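Local coordinates for protein Amy13K (PDB 6B3P) that binds malto-oligosaccharides, and probably starch, through two family 26 carbohydrate-binding modules of a surface-anchored alpha-amylase from a human gut bacterium, at residues A17-E22 with Y57-N62; K100-I105 with V154-V159; W121-S126 with Q161-I166. All blocks are in the same frame, centred on the assembly; numbering follows the deposited sequence.

Contact 1. Residues A17-E22 with Y57-N62; sequences AYIYKE and YSLILN. With GLC (alpha-D-glucopyranose), chain C; GLC (alpha-D-glucopyranose), chain B; GLC (alpha-D-glucopyranose), chain D; FMT (formic acid), chain V.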
loop_
_atom_site.group_PDB
_atom_site.type_symbol
_atom_site.label_atom_id
_atom_site.label_comp_id
_atom_site.label_asym_id
_atom_site.label_seq_id
_atom_site.Cartn_x
_atom_site.Cartn_y
_atom_site.Cartn_z
ATOM N N ALA A 17 -11.908 5.599 -9.803
ATOM C CA ALA A 17 -12.679 6.088 -8.667
ATOM C C ALA A 17 -12.647 7.612 -8.646
ATOM O O ALA A 17 -11.575 8.216 -8.552
ATOM C CB ALA A 17 -12.131 5.520 -7.362
ATOM N N TYR A 18 -13.824 8.223 -8.743
ATOM C CA TYR A 18 -13.964 9.669 -8.636
ATOM C C TYR A 18 -14.493 10.014 -7.251
ATOM O O TYR A 18 -15.536 9.512 -6.830
ATOM C CB TYR A 18 -14.895 10.212 -9.721
ATOM C CG TYR A 18 -15.108 11.706 -9.655
ATOM C CD1 TYR A 18 -14.101 12.589 -10.019
ATOM C CD2 TYR A 18 -16.322 12.234 -9.242
ATOM C CE1 TYR A 18 -14.294 13.955 -9.965
ATOM C CE2 TYR A 18 -16.526 13.599 -9.182
ATOM C CZ TYR A 18 -15.508 14.454 -9.544
ATOM O OH TYR A 18 -15.708 15.812 -9.490
ATOM N N ILE A 19 -13.759 10.871 -6.550
ATOM C CA ILE A 19 -14.071 11.220 -5.170
ATOM C C ILE A 19 -14.253 12.727 -5.076
ATOM O O ILE A 19 -13.462 13.481 -5.642
ATOM C CB ILE A 19 -12.958 10.747 -4.207
ATOM C CG1 ILE A 19 -12.837 9.220 -4.262
ATOM C CG2 ILE A 19 -13.232 11.215 -2.773
ATOM C CD1 ILE A 19 -11.586 8.673 -3.615
ATOM N N TYR A 20 -15.295 13.170 -4.376
ATOM C CA TYR A 20 -15.571 14.601 -4.308
ATOM C C TYR A 20 -16.286 15.062 -3.042
ATOM O O TYR A 20 -17.060 14.318 -2.434
ATOM C CB TYR A 20 -16.396 15.031 -5.525
ATOM C CG TYR A 20 -17.823 14.517 -5.541
ATOM C CD1 TYR A 20 -18.851 15.236 -4.939
ATOM C CD2 TYR A 20 -18.146 13.324 -6.171
ATOM C CE1 TYR A 20 -20.152 14.778 -4.961
ATOM C CE2 TYR A 20 -19.448 12.857 -6.197
ATOM C CZ TYR A 20 -20.449 13.591 -5.591
ATOM O OH TYR A 20 -21.755 13.148 -5.600
ATOM N N LYS A 21 -16.008 16.309 -2.664
ATOM C CA LYS A 21 -16.696 16.987 -1.570
ATOM C C LYS A 21 -16.603 18.501 -1.762
ATOM O O LYS A 21 -15.511 19.062 -1.750
ATOM C CB LYS A 21 -16.104 16.588 -0.216
ATOM C CG LYS A 21 -16.773 17.261 0.981
ATOM C CD LYS A 21 -18.236 16.848 1.132
ATOM C CE LYS A 21 -18.819 17.361 2.444
ATOM N NZ LYS A 21 -20.278 17.089 2.583
ATOM N N GLU A 22 -17.753 19.151 -1.933
ATOM C CA GLU A 22 -17.821 20.602 -2.124
ATOM C C GLU A 22 -16.838 21.096 -3.188
ATOM O O GLU A 22 -16.117 22.073 -2.975
ATOM C CB GLU A 22 -17.559 21.324 -0.797
ATOM C CG GLU A 22 -18.565 20.998 0.306
ATOM C CD GLU A 22 -19.975 21.464 -0.013
ATOM O OE1 GLU A 22 -20.144 22.249 -0.968
ATOM O OE2 GLU A 22 -20.918 21.047 0.693
ATOM N N TYR A 57 -16.798 12.142 2.129
ATOM C CA TYR A 57 -16.744 12.311 0.681
ATOM C C TYR A 57 -17.776 11.437 -0.008
ATOM O O TYR A 57 -18.377 10.557 0.610
ATOM C CB TYR A 57 -15.354 11.974 0.138
ATOM C CG TYR A 57 -14.261 12.892 0.632
ATOM C CD1 TYR A 57 -13.654 12.675 1.859
ATOM C CD2 TYR A 57 -13.835 13.973 -0.128
ATOM C CE1 TYR A 57 -12.656 13.509 2.321
ATOM C CE2 TYR A 57 -12.831 14.815 0.327
ATOM C CZ TYR A 57 -12.248 14.576 1.553
ATOM O OH TYR A 57 -11.251 15.401 2.019
ATOM N N SER A 58 -17.977 11.704 -1.293
ATOM C CA SER A 58 -18.791 10.857 -2.151
ATOM C C SER A 58 -17.886 10.132 -3.131
ATOM O O SER A 58 -16.875 10.683 -3.565
ATOM C CB SER A 58 -19.831 11.683 -2.903
ATOM O OG SER A 58 -20.755 12.264 -2.005
ATOM N N LEU A 59 -18.261 8.902 -3.474
ATOM C CA LEU A 59 -17.503 8.083 -4.412
ATOM C C LEU A 59 -18.363 7.721 -5.616
ATOM O O LEU A 59 -19.507 7.293 -5.465
ATOM C CB LEU A 59 -16.996 6.810 -3.725
ATOM C CG LEU A 59 -16.483 5.691 -4.640
ATOM C CD1 LEU A 59 -15.164 6.077 -5.299
ATOM C CD2 LEU A 59 -16.349 4.385 -3.870
ATOM N N ILE A 60 -17.803 7.902 -6.807
ATOM C CA ILE A 60 -18.415 7.403 -8.031
ATOM C C ILE A 60 -17.438 6.480 -8.744
ATOM O O ILE A 60 -16.399 6.920 -9.239
ATOM C CB ILE A 60 -18.836 8.544 -8.980
ATOM C CG1 ILE A 60 -19.950 9.374 -8.340
ATOM C CG2 ILE A 60 -19.318 7.980 -10.322
ATOM C CD1 ILE A 60 -20.308 10.631 -9.112
ATOM N N LEU A 61 -17.773 5.195 -8.771
ATOM C CA LEU A 61 -17.022 4.217 -9.545
ATOM C C LEU A 61 -17.483 4.287 -10.999
ATOM O O LEU A 61 -18.677 4.406 -11.273
ATOM C CB LEU A 61 -17.214 2.814 -8.968
ATOM C CG LEU A 61 -16.652 2.609 -7.557
ATOM C CD1 LEU A 61 -17.240 1.362 -6.912
ATOM C CD2 LEU A 61 -15.131 2.524 -7.596
ATOM N N ASN A 62 -16.532 4.219 -11.925
ATOM C CA ASN A 62 -16.815 4.443 -13.341
ATOM C C ASN A 62 -15.840 3.664 -14.225
ATOM O O ASN A 62 -14.875 3.093 -13.723
ATOM C CB ASN A 62 -16.750 5.941 -13.658
ATOM C CG ASN A 62 -15.378 6.536 -13.397
ATOM O OD1 ASN A 62 -14.411 6.209 -14.082
ATOM N ND2 ASN A 62 -15.291 7.427 -12.409
HETATM C C1 GLC C . -20.360 14.327 -10.105
HETATM C C2 GLC C . -21.741 14.157 -9.532
HETATM C C3 GLC C . -22.352 15.485 -9.127
HETATM C C4 GLC C . -21.373 16.280 -8.276
HETATM C C5 GLC C . -20.005 16.339 -8.933
HETATM C C6 GLC C . -18.943 17.069 -8.118
HETATM O O2 GLC C . -22.506 13.490 -10.482
HETATM O O3 GLC C . -23.566 15.290 -8.470
HETATM O O4 GLC C . -21.920 17.564 -8.077
HETATM O O5 GLC C . -19.571 15.037 -9.190
HETATM O O6 GLC C . -17.697 17.165 -8.749
HETATM C C1 GLC B . -22.544 17.766 -6.819
HETATM C C2 GLC B . -23.814 18.561 -6.991
HETATM C C3 GLC B . -23.500 20.019 -7.304
HETATM C C4 GLC B . -22.554 20.609 -6.276
HETATM C C5 GLC B . -21.344 19.705 -6.142
HETATM C C6 GLC B . -20.408 20.134 -5.031
HETATM O O2 GLC B . -24.612 18.014 -7.992
HETATM O O3 GLC B . -24.700 20.730 -7.354
HETATM O O4 GLC B . -22.234 21.982 -6.568
HETATM O O5 GLC B . -21.745 18.397 -5.847
HETATM O O6 GLC B . -19.477 19.135 -4.745
HETATM C C1 GLC D . -18.951 13.882 -15.144
HETATM C C2 GLC D . -19.724 12.781 -14.447
HETATM C C3 GLC D . -20.526 13.393 -13.308
HETATM C C4 GLC D . -19.647 14.218 -12.388
HETATM C C5 GLC D . -18.842 15.215 -13.188
HETATM C C6 GLC D . -17.910 15.975 -12.258
HETATM O O2 GLC D . -20.533 12.076 -15.360
HETATM O O3 GLC D . -21.159 12.404 -12.562
HETATM O O4 GLC D . -20.433 14.863 -11.419
HETATM O O5 GLC D . -18.141 14.539 -14.185
HETATM O O6 GLC D . -17.001 16.809 -12.910
HETATM C C FMT V . -20.934 17.434 -2.610
HETATM O O1 FMT V . -19.885 17.201 -2.055
HETATM O O2 FMT V . -21.626 18.384 -2.277
HETATM O O HOH W 1 -19.696 14.676 -1.379
#
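Y20 is an instructive example of an aromatic platform built across two strands. Strand 17-20 runs antiparallel to 57-62, and two hydrogen-bonded pairs, Y18 with I60 and Y20 with S58, fasten them through four backbone bonds, the shortest from I60 N to Y18 O at 2.8 Å. From CB the Y20 side chain takes the crowded position between the backbone N and the carbonyl carbon (chi1 70°), which brings its ring back across the neighbouring strand. CG and CD1 face C6 of one glucose (chain C), CD1 to C6 at 3.7 Å, and CD2 lies toward O5 of that sugar. CE2 rests on I60 CD1 at 3.8 Å, while CE1 has a formic acid carbon at the ring edge. Over the face opposite the glucose S58 CB makes a CH-pi contact, 3.6 Å from the ring centroid and 23° off its normal, CZ being its nearest ring atom at 3.4 Å. At the tip, OH hydrogen-bonds to D72, which should help fix the ring's tilt. Y18 works differently: CG lies anti to the backbone N (chi1 179°), and its OH meets O6 of the same glucose in the ring plane, a short 2.5 Å hydrogen bond. A water bridges Y20 O, S58 OG and the formic acid. On the face bearing A17, I19, L59 and L61, apolar side chains pack against strands 2-8 and 44-50, A17 CB lying 3.7 Å from L59 CD1. One face thus belongs to the core and the other to the sugar, as befits the starch-binding site of a beta-sandwich CBM26 module.

Contact 2. Residues K100-I105 with V154-V159; sequences KYVTTI and VYTQDV. With FMT (formic acid), chain T; EDO (1,2-ethanediol), chain J.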
loop_
_atom_site.group_PDB
_atom_site.type_symbol
_atom_site.label_atom_id
_atom_site.label_comp_id
_atom_site.label_asym_id
_atom_site.label_seq_id
_atom_site.Cartn_x
_atom_site.Cartn_y
_atom_site.Cartn_z
ATOM N N LYS A 100 -5.588 -11.520 2.491
ATOM C CA LYS A 100 -4.530 -11.333 3.480
ATOM C C LYS A 100 -4.066 -9.882 3.489
ATOM O O LYS A 100 -4.422 -9.102 2.604
ATOM C CB LYS A 100 -3.336 -12.242 3.187
ATOM C CG LYS A 100 -3.675 -13.703 3.008
ATOM C CD LYS A 100 -3.947 -14.378 4.334
ATOM C CE LYS A 100 -4.065 -15.887 4.171
ATOM N NZ LYS A 100 -2.843 -16.488 3.562
ATOM N N TYR A 101 -3.262 -9.534 4.488
ATOM C CA TYR A 101 -2.630 -8.222 4.546
ATOM C C TYR A 101 -1.217 -8.312 4.004
ATOM O O TYR A 101 -0.322 -8.854 4.652
ATOM C CB TYR A 101 -2.632 -7.688 5.975
ATOM C CG TYR A 101 -4.021 -7.368 6.452
ATOM C CD1 TYR A 101 -4.795 -8.326 7.086
ATOM C CD2 TYR A 101 -4.573 -6.113 6.239
ATOM C CE1 TYR A 101 -6.072 -8.041 7.513
ATOM C CE2 TYR A 101 -5.852 -5.817 6.659
ATOM C CZ TYR A 101 -6.598 -6.787 7.293
ATOM O OH TYR A 101 -7.873 -6.499 7.720
ATOM N N VAL A 102 -1.032 -7.771 2.806
ATOM C CA VAL A 102 0.233 -7.870 2.090
ATOM C C VAL A 102 0.940 -6.524 2.094
ATOM O O VAL A 102 0.530 -5.591 1.401
ATOM C CB VAL A 102 0.020 -8.335 0.638
ATOM C CG1 VAL A 102 1.357 -8.565 -0.055
ATOM C CG2 VAL A 102 -0.818 -9.597 0.611
ATOM N N THR A 103 2.008 -6.438 2.879
ATOM C CA THR A 103 2.756 -5.199 3.034
ATOM C C THR A 103 4.054 -5.270 2.239
ATOM O O THR A 103 4.902 -6.127 2.486
ATOM C CB THR A 103 3.062 -4.912 4.514
ATOM O OG1 THR A 103 1.844 -4.962 5.271
ATOM C CG2 THR A 103 3.695 -3.539 4.680
ATOM N N THR A 104 4.187 -4.363 1.276
ATOM C CA THR A 104 5.361 -4.300 0.412
ATOM C C THR A 104 6.224 -3.105 0.789
ATOM O O THR A 104 5.735 -1.980 0.861
ATOM C CB THR A 104 4.961 -4.190 -1.074
ATOM O OG1 THR A 104 4.095 -5.280 -1.417
ATOM C CG2 THR A 104 6.194 -4.211 -1.979
ATOM N N ILE A 105 7.507 -3.355 1.032
ATOM C CA ILE A 105 8.433 -2.294 1.416
ATOM C C ILE A 105 9.638 -2.268 0.482
ATOM O O ILE A 105 10.347 -3.266 0.336
ATOM C CB ILE A 105 8.913 -2.462 2.870
ATOM C CG1 ILE A 105 7.716 -2.596 3.815
ATOM C CG2 ILE A 105 9.771 -1.271 3.287
ATOM C CD1 ILE A 105 8.076 -3.063 5.213
ATOM N N VAL A 154 8.381 -8.339 1.017
ATOM C CA VAL A 154 6.936 -8.445 1.163
ATOM C C VAL A 154 6.598 -9.301 2.374
ATOM O O VAL A 154 7.015 -10.458 2.459
ATOM C CB VAL A 154 6.278 -9.063 -0.092
ATOM C CG1 VAL A 154 4.761 -9.150 0.077
ATOM C CG2 VAL A 154 6.634 -8.257 -1.335
ATOM N N TYR A 155 5.847 -8.721 3.305
ATOM C CA TYR A 155 5.367 -9.448 4.473
ATOM C C TYR A 155 3.853 -9.613 4.425
ATOM O O TYR A 155 3.112 -8.636 4.317
ATOM C CB TYR A 155 5.794 -8.739 5.758
ATOM C CG TYR A 155 7.278 -8.841 5.997
ATOM C CD1 TYR A 155 7.856 -10.052 6.349
ATOM C CD2 TYR A 155 8.106 -7.735 5.858
ATOM C CE1 TYR A 155 9.213 -10.161 6.560
ATOM C CE2 TYR A 155 9.464 -7.833 6.068
ATOM C CZ TYR A 155 10.014 -9.046 6.418
ATOM O OH TYR A 155 11.370 -9.142 6.626
ATOM N N THR A 156 3.413 -10.866 4.502
ATOM C CA THR A 156 2.001 -11.215 4.427
ATOM C C THR A 156 1.508 -11.728 5.769
ATOM O O THR A 156 2.134 -12.605 6.356
ATOM C CB THR A 156 1.751 -12.294 3.358
ATOM O OG1 THR A 156 2.247 -11.842 2.093
ATOM C CG2 THR A 156 0.266 -12.611 3.240
ATOM N N GLN A 157 0.381 -11.195 6.240
ATOM C CA GLN A 157 -0.223 -11.639 7.496
ATOM C C GLN A 157 -1.704 -11.943 7.323
ATOM O O GLN A 157 -2.348 -11.426 6.411
ATOM C CB GLN A 157 -0.055 -10.578 8.585
ATOM C CG GLN A 157 1.367 -10.093 8.787
ATOM C CD GLN A 157 1.459 -9.020 9.852
ATOM O OE1 GLN A 157 1.467 -9.316 11.045
ATOM N NE2 GLN A 157 1.521 -7.764 9.423
ATOM N N ASP A 158 -2.240 -12.779 8.209
ATOM C CA ASP A 158 -3.666 -13.080 8.213
ATOM C C ASP A 158 -4.463 -11.981 8.910
ATOM O O ASP A 158 -5.671 -11.857 8.701
ATOM C CB ASP A 158 -3.933 -14.422 8.898
ATOM C CG ASP A 158 -3.350 -15.595 8.131
ATOM O OD1 ASP A 158 -2.819 -15.378 7.022
ATOM O OD2 ASP A 158 -3.427 -16.736 8.630
ATOM N N VAL A 159 -3.779 -11.193 9.735
ATOM C CA VAL A 159 -4.418 -10.119 10.485
ATOM C C VAL A 159 -3.692 -8.797 10.270
ATOM O O VAL A 159 -2.544 -8.764 9.826
ATOM C CB VAL A 159 -4.470 -10.435 11.997
ATOM C CG1 VAL A 159 -5.256 -11.720 12.244
ATOM C CG2 VAL A 159 -3.060 -10.537 12.587
HETATM C C FMT T . 9.798 -11.637 0.318
HETATM O O1 FMT T . 9.745 -10.710 -0.489
HETATM O O2 FMT T . 9.748 -11.443 1.530
HETATM C C1 EDO J . -3.419 -12.571 -1.453
HETATM O O1 EDO J . -4.260 -12.583 -0.291
HETATM C C2 EDO J . -1.960 -12.674 -1.023
HETATM O O2 EDO J . -1.719 -13.910 -0.340
HETATM O O HOH W 2 1.248 -7.388 6.380
#
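The two faces of strands 101-105 and 154-157 illustrate how burial can differ across one antiparallel ladder. Y101 with Q157 and T103 with Y155 are the hydrogen-bonded pairs, and their four bonds are short and nearly straight; T103 N reaches Y155 O at 2.8 Å from above the carbonyl plane. T103, Y155 and Q157 are buried, T103 and Q157 against F163 of the other sheet, whereas Y101 on the same face is only partly so. A water enters this layer: it donates to Y101 O at 2.8 Å, accepts from Q157 NE2, and is hydrogen-bonded to T103 OG1, so three polar groups of the two strands share one partner. The far ends of Y155 and Q157 are held beyond the pair, by N118 and D124 respectively.

The face bearing V102, T104, V154 and T156 is more exposed, yet holds one locally tight contact: V102 crosses V154 obliquely, CG1 to CG1 3.5 Å, tighter than usual for two methyl carbons. Around this point the packing thins: T104 merely lies alongside V154, and T156 CG2 touches K100 CB at 3.6 Å. At the exposed end K100, bent at chi2 and chi4, runs beside D158; its CD comes within 3.1 Å of OD1, whereas NZ makes only a long salt bridge to that oxygen, at 3.6 Å. The arrangement is that of an outer strand, 150-157, one of two outermost in its four-stranded sheet, paired with the interior strand 101-108 of a beta-sandwich starch-binding module, its inner face against the second sheet.

Contact 3. Residues W121-S126 with Q161-I166; sequences WGADAS and QNFSCI. With GLC (alpha-D-glucopyranose), chain E.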
loop_
_atom_site.group_PDB
_atom_site.type_symbol
_atom_site.label_atom_id
_atom_site.label_comp_id
_atom_site.label_asym_id
_atom_site.label_seq_id
_atom_site.Cartn_x
_atom_site.Cartn_y
_atom_site.Cartn_z
ATOM N N TRP A 121 10.499 -7.806 13.068
ATOM C CA TRP A 121 9.926 -8.262 14.329
ATOM C C TRP A 121 8.604 -7.558 14.624
ATOM O O TRP A 121 8.338 -6.470 14.115
ATOM C CB TRP A 121 10.909 -8.035 15.484
ATOM C CG TRP A 121 11.076 -6.598 15.912
ATOM C CD1 TRP A 121 10.527 -6.001 17.013
ATOM C CD2 TRP A 121 11.854 -5.586 15.256
ATOM N NE1 TRP A 121 10.910 -4.685 17.079
ATOM C CE2 TRP A 121 11.725 -4.404 16.014
ATOM C CE3 TRP A 121 12.643 -5.564 14.103
ATOM C CZ2 TRP A 121 12.355 -3.214 15.654
ATOM C CZ3 TRP A 121 13.267 -4.382 13.749
ATOM C CH2 TRP A 121 13.120 -3.223 14.523
ATOM N N GLY A 122 7.775 -8.205 15.439
ATOM C CA GLY A 122 6.535 -7.614 15.910
ATOM C C GLY A 122 5.295 -8.033 15.141
ATOM O O GLY A 122 4.186 -7.622 15.483
ATOM N N ALA A 123 5.471 -8.850 14.107
ATOM C CA ALA A 123 4.350 -9.266 13.266
ATOM C C ALA A 123 3.578 -10.425 13.890
ATOM O O ALA A 123 4.033 -11.047 14.851
ATOM C CB ALA A 123 4.845 -9.649 11.877
ATOM N N ASP A 124 2.399 -10.705 13.341
ATOM C CA ASP A 124 1.583 -11.828 13.794
ATOM C C ASP A 124 2.271 -13.151 13.460
ATOM O O ASP A 124 3.085 -13.218 12.539
ATOM C CB ASP A 124 0.190 -11.768 13.157
ATOM C CG ASP A 124 -0.684 -12.947 13.544
ATOM O OD1 ASP A 124 -1.131 -13.000 14.709
ATOM O OD2 ASP A 124 -0.933 -13.811 12.679
ATOM N N ALA A 125 1.943 -14.198 14.213
ATOM C CA ALA A 125 2.550 -15.515 14.024
ATOM C C ALA A 125 2.308 -16.084 12.625
ATOM O O ALA A 125 3.055 -16.949 12.167
ATOM C CB ALA A 125 2.022 -16.483 15.075
ATOM N N SER A 126 1.267 -15.601 11.951
ATOM C CA SER A 126 0.930 -16.091 10.616
ATOM C C SER A 126 1.823 -15.477 9.541
ATOM O O SER A 126 1.714 -15.825 8.364
ATOM C CB SER A 126 -0.536 -15.795 10.289
ATOM O OG SER A 126 -0.756 -14.405 10.123
ATOM N N GLN A 161 -1.758 -6.354 11.542
ATOM C CA GLN A 161 -0.857 -6.072 12.653
ATOM C C GLN A 161 0.343 -5.244 12.220
ATOM O O GLN A 161 1.050 -5.601 11.278
ATOM C CB GLN A 161 -0.378 -7.377 13.288
ATOM C CG GLN A 161 0.358 -7.177 14.607
ATOM C CD GLN A 161 0.370 -8.422 15.471
ATOM O OE1 GLN A 161 -0.664 -9.059 15.678
ATOM N NE2 GLN A 161 1.544 -8.774 15.986
ATOM N N ASN A 162 0.562 -4.133 12.917
ATOM C CA ASN A 162 1.751 -3.324 12.701
ATOM C C ASN A 162 2.989 -4.111 13.103
ATOM O O ASN A 162 2.919 -5.024 13.927
ATOM C CB ASN A 162 1.676 -2.016 13.493
ATOM C CG ASN A 162 0.519 -1.133 13.059
ATOM O OD1 ASN A 162 -0.032 -1.299 11.970
ATOM N ND2 ASN A 162 0.150 -0.181 13.908
ATOM N N PHE A 163 4.123 -3.757 12.513
ATOM C CA PHE A 163 5.385 -4.396 12.848
ATOM C C PHE A 163 6.530 -3.444 12.544
ATOM O O PHE A 163 6.307 -2.312 12.114
ATOM C CB PHE A 163 5.552 -5.708 12.078
ATOM C CG PHE A 163 5.511 -5.551 10.587
ATOM C CD1 PHE A 163 4.300 -5.502 9.917
ATOM C CD2 PHE A 163 6.683 -5.464 9.852
ATOM C CE1 PHE A 163 4.258 -5.363 8.544
ATOM C CE2 PHE A 163 6.646 -5.325 8.478
ATOM C CZ PHE A 163 5.433 -5.274 7.823
ATOM N N SER A 164 7.752 -3.906 12.780
ATOM C CA SER A 164 8.936 -3.099 12.531
ATOM C C SER A 164 9.948 -3.895 11.731
ATOM O O SER A 164 9.942 -5.125 11.768
ATOM C CB SER A 164 9.556 -2.632 13.847
ATOM O OG SER A 164 8.596 -1.992 14.668
ATOM N N CYS A 165 10.814 -3.199 11.003
ATOM C CA CYS A 165 11.871 -3.873 10.265
ATOM C C CYS A 165 13.085 -2.974 10.048
ATOM O O CYS A 165 13.030 -1.764 10.265
ATOM C CB CYS A 165 11.351 -4.375 8.915
ATOM S SG CYS A 165 10.950 -3.069 7.737
ATOM N N ILE A 166 14.184 -3.595 9.631
ATOM C CA ILE A 166 15.441 -2.901 9.382
ATOM C C ILE A 166 16.088 -3.460 8.124
ATOM O O ILE A 166 16.183 -4.676 7.963
ATOM C CB ILE A 166 16.422 -3.055 10.569
ATOM C CG1 ILE A 166 15.867 -2.385 11.825
ATOM C CG2 ILE A 166 17.794 -2.464 10.229
ATOM C CD1 ILE A 166 16.583 -2.804 13.089
HETATM C C1 GLC E . 16.653 -4.405 16.452
HETATM C C2 GLC E . 16.266 -3.018 16.881
HETATM C C3 GLC E . 15.872 -3.005 18.337
HETATM C C4 GLC E . 14.826 -4.049 18.608
HETATM C C5 GLC E . 15.319 -5.395 18.145
HETATM C C6 GLC E . 14.292 -6.480 18.385
HETATM O O2 GLC E . 17.323 -2.132 16.622
HETATM O O3 GLC E . 15.356 -1.756 18.676
HETATM O O4 GLC E . 14.470 -4.030 19.985
HETATM O O5 GLC E . 15.626 -5.312 16.777
HETATM O O6 GLC E . 14.747 -7.764 18.042
HETATM O O HOH W 3 -1.644 -11.333 16.741
#
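Where strand 116-121 runs out into a loop beside strand 163-168, the second CBM26 module of this protein gives a worked example of the end of two neighbouring inner strands of a beta-sandwich turned into a sugar-binding platform.

The backbone bonds come first. W121 and S164 form a single antiparallel hydrogen-bonded pair: W121 N donates to S164 O, and S164 N returns a bond to W121 O of 2.9 Å, nearly along the C=O axis. Beyond the pair the chain turns at G122, whose positive phi would press a CB against the preceding carbonyl oxygen.

The aromatic contacts radiate from W121. Its CG sits in the crowded position between the backbone N and the carbonyl carbon (chi1 73°), so the indole folds back over the neighbouring strand. S164 CB lies over one face, 3.6 Å from the centroid of the six-membered ring and 20° off its normal, a CH-pi contact. A glucose (chain E) covers the opposite face; the closest approach is W121 CH2 to C2 at 3.9 Å. I166 brings CG1 to the ring edge and CD1 to within 3.7 Å of CZ3, and that same methyl also touches the sugar. Y119 and N177 supply hydrogen bonds to bound glucose. Apolar packing continues under the turn, where A123 CB meets F163 CB at 4.0 Å.

Polar side chains take over at the loop end. D124 OD2 accepts from S126 N, an Asx turn, and from S126 OG, so two donors from one residue grip one oxygen. Water joins D124 OD1 to Q161 OE1. Extended beyond CG, Q161 sends NE2 to G122 O at 2.9 Å, the oxygen lying in its amide plane and NE2 standing 31° above the carbonyl plane.

How the contacts relate
Contacts 1 and 3 are equivalent solutions in two CBM26 modules, their centres about 34 Å apart on opposite sides of the chain's centre: each sets an aromatic ring between a serine CB and a glucose, with an isoleucine alongside. Contact 1 is buried, with a full strand ladder; contact 3 is partly buried, has one bridge and relies on polar loop bonds. Contact 2, also partly buried but with exposed ends, shares the module of contact 3 yet has no glucose. Strands 150-157 and 163-168 follow each other in the chain, so these two contacts interleave in sequence. They also touch: D158 N meets S126 OG at 2.9 Å, joining the surface loop to the outer strand.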